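Hypothetical 33.3 KDA protein IN ade3-ser2 intergenic region (Saccharomyces cerevisiae, PDB 1ODF) probably acts as an ATP-dependent kinase of the GLYK family, whose phosphate-accepting substrate is not yet known. Local coordinates at residues 106-111 / 193-198; 97-102 / 187-192. All blocks are in the same frame, centred on the assembly; numbering follows the deposited sequence.

Contact 1: 106-111 / 193-198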
loop_
_atom_site.group_PDB
_atom_site.type_symbol
_atom_site.label_atom_id
_atom_site.label_comp_id
_atom_site.label_asym_id
_atom_site.label_seq_id
_atom_site.Cartn_x
_atom_site.Cartn_y
_atom_site.Cartn_z
ATOM N N LEU A 106 8.671 8.288 -11.466
ATOM C CA LEU A 106 8.824 9.197 -10.346
ATOM C C LEU A 106 9.218 8.421 -9.086
ATOM O O LEU A 106 10.032 8.887 -8.296
ATOM C CB LEU A 106 7.513 9.953 -10.103
ATOM C CG LEU A 106 7.613 11.351 -9.477
ATOM C CD1 LEU A 106 6.220 11.843 -9.102
ATOM C CD2 LEU A 106 8.499 11.323 -8.244
ATOM N N LEU A 107 8.645 7.236 -8.902
ATOM C CA LEU A 107 8.947 6.434 -7.726
ATOM C C LEU A 107 10.393 5.948 -7.804
ATOM O O LEU A 107 11.125 5.935 -6.806
ATOM C CB LEU A 107 7.993 5.244 -7.649
ATOM C CG LEU A 107 8.095 4.376 -6.397
ATOM C CD1 LEU A 107 7.839 5.233 -5.159
ATOM C CD2 LEU A 107 7.087 3.240 -6.482
ATOM N N GLN A 108 10.784 5.544 -9.006
ATOM C CA GLN A 108 12.133 5.078 -9.271
ATOM C C GLN A 108 13.132 6.169 -8.855
ATOM O O GLN A 108 14.090 5.907 -8.129
ATOM C CB GLN A 108 12.268 4.764 -10.765
ATOM C CG GLN A 108 13.682 4.472 -11.270
ATOM C CD GLN A 108 14.177 3.093 -10.892
ATOM O OE1 GLN A 108 14.420 2.808 -9.717
ATOM N NE2 GLN A 108 14.326 2.220 -11.890
ATOM N N GLU A 109 12.884 7.398 -9.295
ATOM C CA GLU A 109 13.771 8.512 -8.971
ATOM C C GLU A 109 13.890 8.747 -7.473
ATOM O O GLU A 109 14.993 8.899 -6.947
ATOM C CB GLU A 109 13.280 9.787 -9.653
ATOM C CG GLU A 109 13.281 9.700 -11.166
ATOM C CD GLU A 109 12.434 10.780 -11.827
ATOM O OE1 GLU A 109 12.249 10.704 -13.064
ATOM O OE2 GLU A 109 11.956 11.698 -11.119
ATOM N N VAL A 110 12.751 8.788 -6.790
ATOM C CA VAL A 110 12.734 9.004 -5.349
ATOM C C VAL A 110 13.575 7.935 -4.630
ATOM O O VAL A 110 14.398 8.254 -3.767
ATOM C CB VAL A 110 11.276 9.001 -4.826
ATOM C CG1 VAL A 110 11.246 8.868 -3.313
ATOM C CG2 VAL A 110 10.581 10.299 -5.251
ATOM N N LEU A 111 13.373 6.674 -4.995
ATOM C CA LEU A 111 14.129 5.586 -4.394
ATOM C C LEU A 111 15.612 5.812 -4.651
ATOM O O LEU A 111 16.439 5.659 -3.744
ATOM C CB LEU A 111 13.695 4.242 -4.987
ATOM C CG LEU A 111 12.733 3.355 -4.190
ATOM C CD1 LEU A 111 12.221 4.068 -2.960
ATOM C CD2 LEU A 111 11.571 2.949 -5.085
ATOM N N SER A 193 6.791 -4.529 -7.379
ATOM C CA SER A 193 7.485 -5.636 -6.738
ATOM C C SER A 193 8.995 -5.565 -6.967
ATOM O O SER A 193 9.783 -5.668 -6.027
ATOM C CB SER A 193 6.949 -6.959 -7.285
ATOM O OG SER A 193 7.043 -7.000 -8.702
ATOM N N ASP A 194 9.384 -5.379 -8.224
ATOM C CA ASP A 194 10.792 -5.302 -8.605
ATOM C C ASP A 194 11.521 -4.158 -7.917
ATOM O O ASP A 194 12.663 -4.293 -7.482
ATOM C CB ASP A 194 10.902 -5.119 -10.120
ATOM C CG ASP A 194 12.331 -5.231 -10.622
ATOM O OD1 ASP A 194 12.891 -6.346 -10.543
ATOM O OD2 ASP A 194 12.889 -4.211 -11.089
ATOM N N LEU A 195 10.832 -3.033 -7.827
ATOM C CA LEU A 195 11.365 -1.827 -7.223
ATOM C C LEU A 195 11.346 -1.826 -5.688
ATOM O O LEU A 195 12.197 -1.190 -5.050
ATOM C CB LEU A 195 10.553 -0.647 -7.744
ATOM C CG LEU A 195 11.068 0.777 -7.583
ATOM C CD1 LEU A 195 12.479 0.906 -8.157
ATOM C CD2 LEU A 195 10.096 1.716 -8.303
ATOM N N LEU A 196 10.406 -2.568 -5.099
ATOM C CA LEU A 196 10.253 -2.571 -3.647
ATOM C C LEU A 196 10.460 -3.866 -2.852
ATOM O O LEU A 196 11.588 -4.183 -2.467
ATOM C CB LEU A 196 8.879 -1.973 -3.297
ATOM C CG LEU A 196 8.648 -0.558 -3.842
ATOM C CD1 LEU A 196 7.160 -0.191 -3.792
ATOM C CD2 LEU A 196 9.490 0.424 -3.048
ATOM N N TRP A 197 9.381 -4.613 -2.601
ATOM C CA TRP A 197 9.494 -5.821 -1.779
ATOM C C TRP A 197 10.269 -7.001 -2.357
ATOM O O TRP A 197 10.510 -7.976 -1.658
ATOM C CB TRP A 197 8.110 -6.269 -1.292
ATOM C CG TRP A 197 7.096 -6.425 -2.372
ATOM C CD1 TRP A 197 6.851 -7.542 -3.115
ATOM C CD2 TRP A 197 6.194 -5.421 -2.846
ATOM N NE1 TRP A 197 5.851 -7.295 -4.024
ATOM C CE2 TRP A 197 5.430 -5.999 -3.879
ATOM C CE3 TRP A 197 5.958 -4.085 -2.496
ATOM C CZ2 TRP A 197 4.442 -5.288 -4.571
ATOM C CZ3 TRP A 197 4.973 -3.377 -3.186
ATOM C CH2 TRP A 197 4.229 -3.984 -4.211
ATOM N N ARG A 198 10.665 -6.910 -3.624
ATOM C CA ARG A 198 11.465 -7.960 -4.253
ATOM C C ARG A 198 12.824 -7.347 -4.599
ATOM O O ARG A 198 13.675 -7.999 -5.198
ATOM C CB ARG A 198 10.792 -8.494 -5.526
ATOM C CG ARG A 198 9.476 -9.204 -5.275
ATOM C CD ARG A 198 9.688 -10.558 -4.638
ATOM N NE ARG A 198 10.007 -11.577 -5.635
ATOM C CZ ARG A 198 10.826 -12.603 -5.420
ATOM N NH1 ARG A 198 11.419 -12.749 -4.238
ATOM N NH2 ARG A 198 11.054 -13.482 -6.391
#

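Contact 2: 97-102 / 187-192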
loop_
_atom_site.group_PDB
_atom_site.type_symbol
_atom_site.label_atom_id
_atom_site.label_comp_id
_atom_site.label_asym_id
_atom_site.label_seq_id
_atom_site.Cartn_x
_atom_site.Cartn_y
_atom_site.Cartn_z
ATOM N N GLY A 97 -6.451 3.905 -9.687
ATOM C CA GLY A 97 -6.894 2.775 -8.895
ATOM C C GLY A 97 -5.970 1.574 -8.806
ATOM O O GLY A 97 -5.211 1.430 -7.849
ATOM N N LEU A 98 -6.030 0.707 -9.807
ATOM C CA LEU A 98 -5.239 -0.514 -9.818
ATOM C C LEU A 98 -3.766 -0.323 -10.153
ATOM O O LEU A 98 -3.351 0.743 -10.616
ATOM C CB LEU A 98 -5.837 -1.514 -10.818
ATOM C CG LEU A 98 -7.203 -2.157 -10.552
ATOM C CD1 LEU A 98 -7.167 -2.880 -9.207
ATOM C CD2 LEU A 98 -8.307 -1.094 -10.569
ATOM N N PRO A 99 -2.953 -1.370 -9.916
ATOM C CA PRO A 99 -1.526 -1.298 -10.220
ATOM C C PRO A 99 -1.416 -0.898 -11.695
ATOM O O PRO A 99 -2.121 -1.448 -12.545
ATOM C CB PRO A 99 -1.057 -2.726 -9.983
ATOM C CG PRO A 99 -1.950 -3.192 -8.890
ATOM C CD PRO A 99 -3.291 -2.674 -9.319
ATOM N N GLY A 100 -0.539 0.056 -11.995
ATOM C CA GLY A 100 -0.395 0.503 -13.367
ATOM C C GLY A 100 -0.864 1.940 -13.480
ATOM O O GLY A 100 -0.590 2.615 -14.469
ATOM N N THR A 101 -1.569 2.412 -12.453
ATOM C CA THR A 101 -2.071 3.779 -12.430
ATOM C C THR A 101 -1.175 4.694 -11.598
ATOM O O THR A 101 -1.570 5.812 -11.249
ATOM C CB THR A 101 -3.515 3.846 -11.868
ATOM O OG1 THR A 101 -3.530 3.374 -10.513
ATOM C CG2 THR A 101 -4.456 2.998 -12.718
ATOM N N HIS A 102 0.023 4.216 -11.274
ATOM C CA HIS A 102 0.968 5.018 -10.507
ATOM C C HIS A 102 2.166 5.427 -11.362
ATOM O O HIS A 102 2.513 4.759 -12.331
ATOM C CB HIS A 102 1.470 4.256 -9.273
ATOM C CG HIS A 102 0.414 4.012 -8.245
ATOM N ND1 HIS A 102 -0.393 2.895 -8.254
ATOM C CD2 HIS A 102 0.017 4.757 -7.185
ATOM C CE1 HIS A 102 -1.236 2.959 -7.242
ATOM N NE2 HIS A 102 -1.010 4.080 -6.578
ATOM N N ALA A 187 1.059 -7.517 -15.306
ATOM C CA ALA A 187 2.323 -7.056 -15.881
ATOM C C ALA A 187 2.763 -5.780 -15.186
ATOM O O ALA A 187 3.949 -5.583 -14.895
ATOM C CB ALA A 187 2.170 -6.802 -17.367
ATOM N N LYS A 188 1.790 -4.916 -14.929
ATOM C CA LYS A 188 2.027 -3.647 -14.261
ATOM C C LYS A 188 2.504 -3.846 -12.817
ATOM O O LYS A 188 3.363 -3.112 -12.338
ATOM C CB LYS A 188 0.741 -2.812 -14.272
ATOM C CG LYS A 188 0.335 -2.310 -15.643
ATOM C CD LYS A 188 1.402 -1.370 -16.199
ATOM C CE LYS A 188 0.953 -0.683 -17.476
ATOM N NZ LYS A 188 1.943 0.353 -17.900
ATOM N N LEU A 189 1.949 -4.839 -12.131
ATOM C CA LEU A 189 2.326 -5.113 -10.748
ATOM C C LEU A 189 3.839 -5.353 -10.625
ATOM O O LEU A 189 4.448 -5.064 -9.591
ATOM C CB LEU A 189 1.555 -6.333 -10.219
ATOM C CG LEU A 189 1.874 -6.783 -8.781
ATOM C CD1 LEU A 189 1.586 -5.641 -7.812
ATOM C CD2 LEU A 189 1.064 -8.024 -8.408
ATOM N N PHE A 190 4.436 -5.875 -11.693
ATOM C CA PHE A 190 5.861 -6.165 -11.715
ATOM C C PHE A 190 6.741 -4.993 -11.277
ATOM O O PHE A 190 7.628 -5.158 -10.438
ATOM C CB PHE A 190 6.291 -6.608 -13.117
ATOM C CG PHE A 190 7.762 -6.899 -13.227
ATOM C CD1 PHE A 190 8.308 -8.027 -12.621
ATOM C CD2 PHE A 190 8.615 -6.002 -13.868
ATOM C CE1 PHE A 190 9.685 -8.258 -12.644
ATOM C CE2 PHE A 190 9.990 -6.222 -13.894
ATOM C CZ PHE A 190 10.526 -7.349 -13.283
ATOM N N PHE A 191 6.489 -3.814 -11.838
ATOM C CA PHE A 191 7.290 -2.637 -11.525
ATOM C C PHE A 191 7.358 -2.269 -10.043
ATOM O O PHE A 191 8.371 -1.738 -9.587
ATOM C CB PHE A 191 6.803 -1.421 -12.325
ATOM C CG PHE A 191 7.045 -1.524 -13.810
ATOM C CD1 PHE A 191 6.271 -2.374 -14.604
ATOM C CD2 PHE A 191 8.038 -0.751 -14.422
ATOM C CE1 PHE A 191 6.477 -2.455 -15.986
ATOM C CE2 PHE A 191 8.258 -0.823 -15.811
ATOM C CZ PHE A 191 7.475 -1.676 -16.592
ATOM N N TYR A 192 6.292 -2.542 -9.296
ATOM C CA TYR A 192 6.271 -2.226 -7.876
ATOM C C TYR A 192 7.089 -3.259 -7.125
ATOM O O TYR A 192 7.959 -2.914 -6.329
ATOM C CB TYR A 192 4.842 -2.243 -7.327
ATOM C CG TYR A 192 3.866 -1.329 -8.037
ATOM C CD1 TYR A 192 3.342 -1.670 -9.289
ATOM C CD2 TYR A 192 3.429 -0.143 -7.436
ATOM C CE1 TYR A 192 2.399 -0.857 -9.921
ATOM C CE2 TYR A 192 2.485 0.677 -8.060
ATOM C CZ TYR A 192 1.973 0.310 -9.297
ATOM O OH TYR A 192 1.017 1.089 -9.898
HETATM O O HOH W 1 1.528 2.786 -16.065
#

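Contact 1: 106-111 / 193-198
The branched end of L195 reaches across to L107, Q108 and L111 and carries most of the contact between 106-111 and 193-198, with L196 beside it. Its CG stands anti to the backbone N (chi1 -165°) and lies 3.3 Å from L111 CD2, tighter than carbon pairs usually allow. From there CD2 is shared between L111 CD2 at 3.7 Å and L107 CD2 at 3.8 Å, two leucines one helical turn apart. L196, the first residue past the helix, closes the buried side: its CD2 meets L111 CD2 at 3.9 Å, while its CD1 is only loosely set against L107 CD2, at 4.4 Å.

The other side, at the partly exposed Q108, is polar and less buried. There the amide oxygen OE1 lies 3.1 Å from L195 CD1, a methyl, which offers it no hydrogen-bond donor; the same oxygen has a weak hydrogen bond to a bound glycerol, probably from the crystallisation liquor. An alanine at L195 would probably open a gap between the two segments and leave L107 and L111 without their main partner here.

This is apolar packing between helix 104-114 and the C-terminal end of helix 182-195, in an alpha/beta fold closely resembling that of E. coli pantothenate kinase.

Contact 2: 97-102 / 187-192
Y192 meets the loop 97-102 with its phenol end, and the side chain can be followed outward from helix 182-195. CB is packed on W197, in the turn that follows the helix. CG stands anti to the carbonyl carbon (chi1 -56°), the first step of the ring's course toward the loop. Further out the two sides of the ring part company: CE1 lies 3.9 Å from P99 CB, whereas CE2 approaches H102 ND1 to 3.6 Å. At the tip, OH is gripped twice. The amide of G100 donates to it over 2.8 Å in an almost straight bond (176°), and H102 ND1 lies 2.8 Å from the same OH in a more bent one, in which either partner could be the donor. The imidazole and phenol planes stand nearly perpendicular, at 89°, and the hydroxyl sits at the edge of the imidazole, near its plane.

The loop presents these groups through a type II beta turn from L98 to T101, with glycine at its third position, as is common in this turn. T101 braces it from within, since both its N and its OG1 donate to L98 O. A side chain on G100 would run into K188, whose CB, CG and CD pack against G100 CA. Only the end of the lysine chain leads away, and there one water joins K188 NZ to G100 O.

P99 adds a looser apolar touch on L189. The second ring nitrogen of H102, NE2, is hydrogen-bonded to D71, and the imidazole ring stacks with that of Y74.

Read from the N terminus, the chain first passes the predicted ATP-binding P-loop, then runs through the loop 97-102 and into helix 104-114. It next builds the small antiparallel sheet and strand 155-160 of the main sheet before returning in helix 182-195. Contact 2 closes a loop with 84 residues between its segments, contact 1 one of 81. The two closures cross, because their segments alternate: 97-102, 106-111, 187-192, 193-198. Helix 182-195 meets the loop 97-102 along its middle turns, and its own C-terminal end meets helix 104-114. The centres of the two contacts are about 11 Å apart.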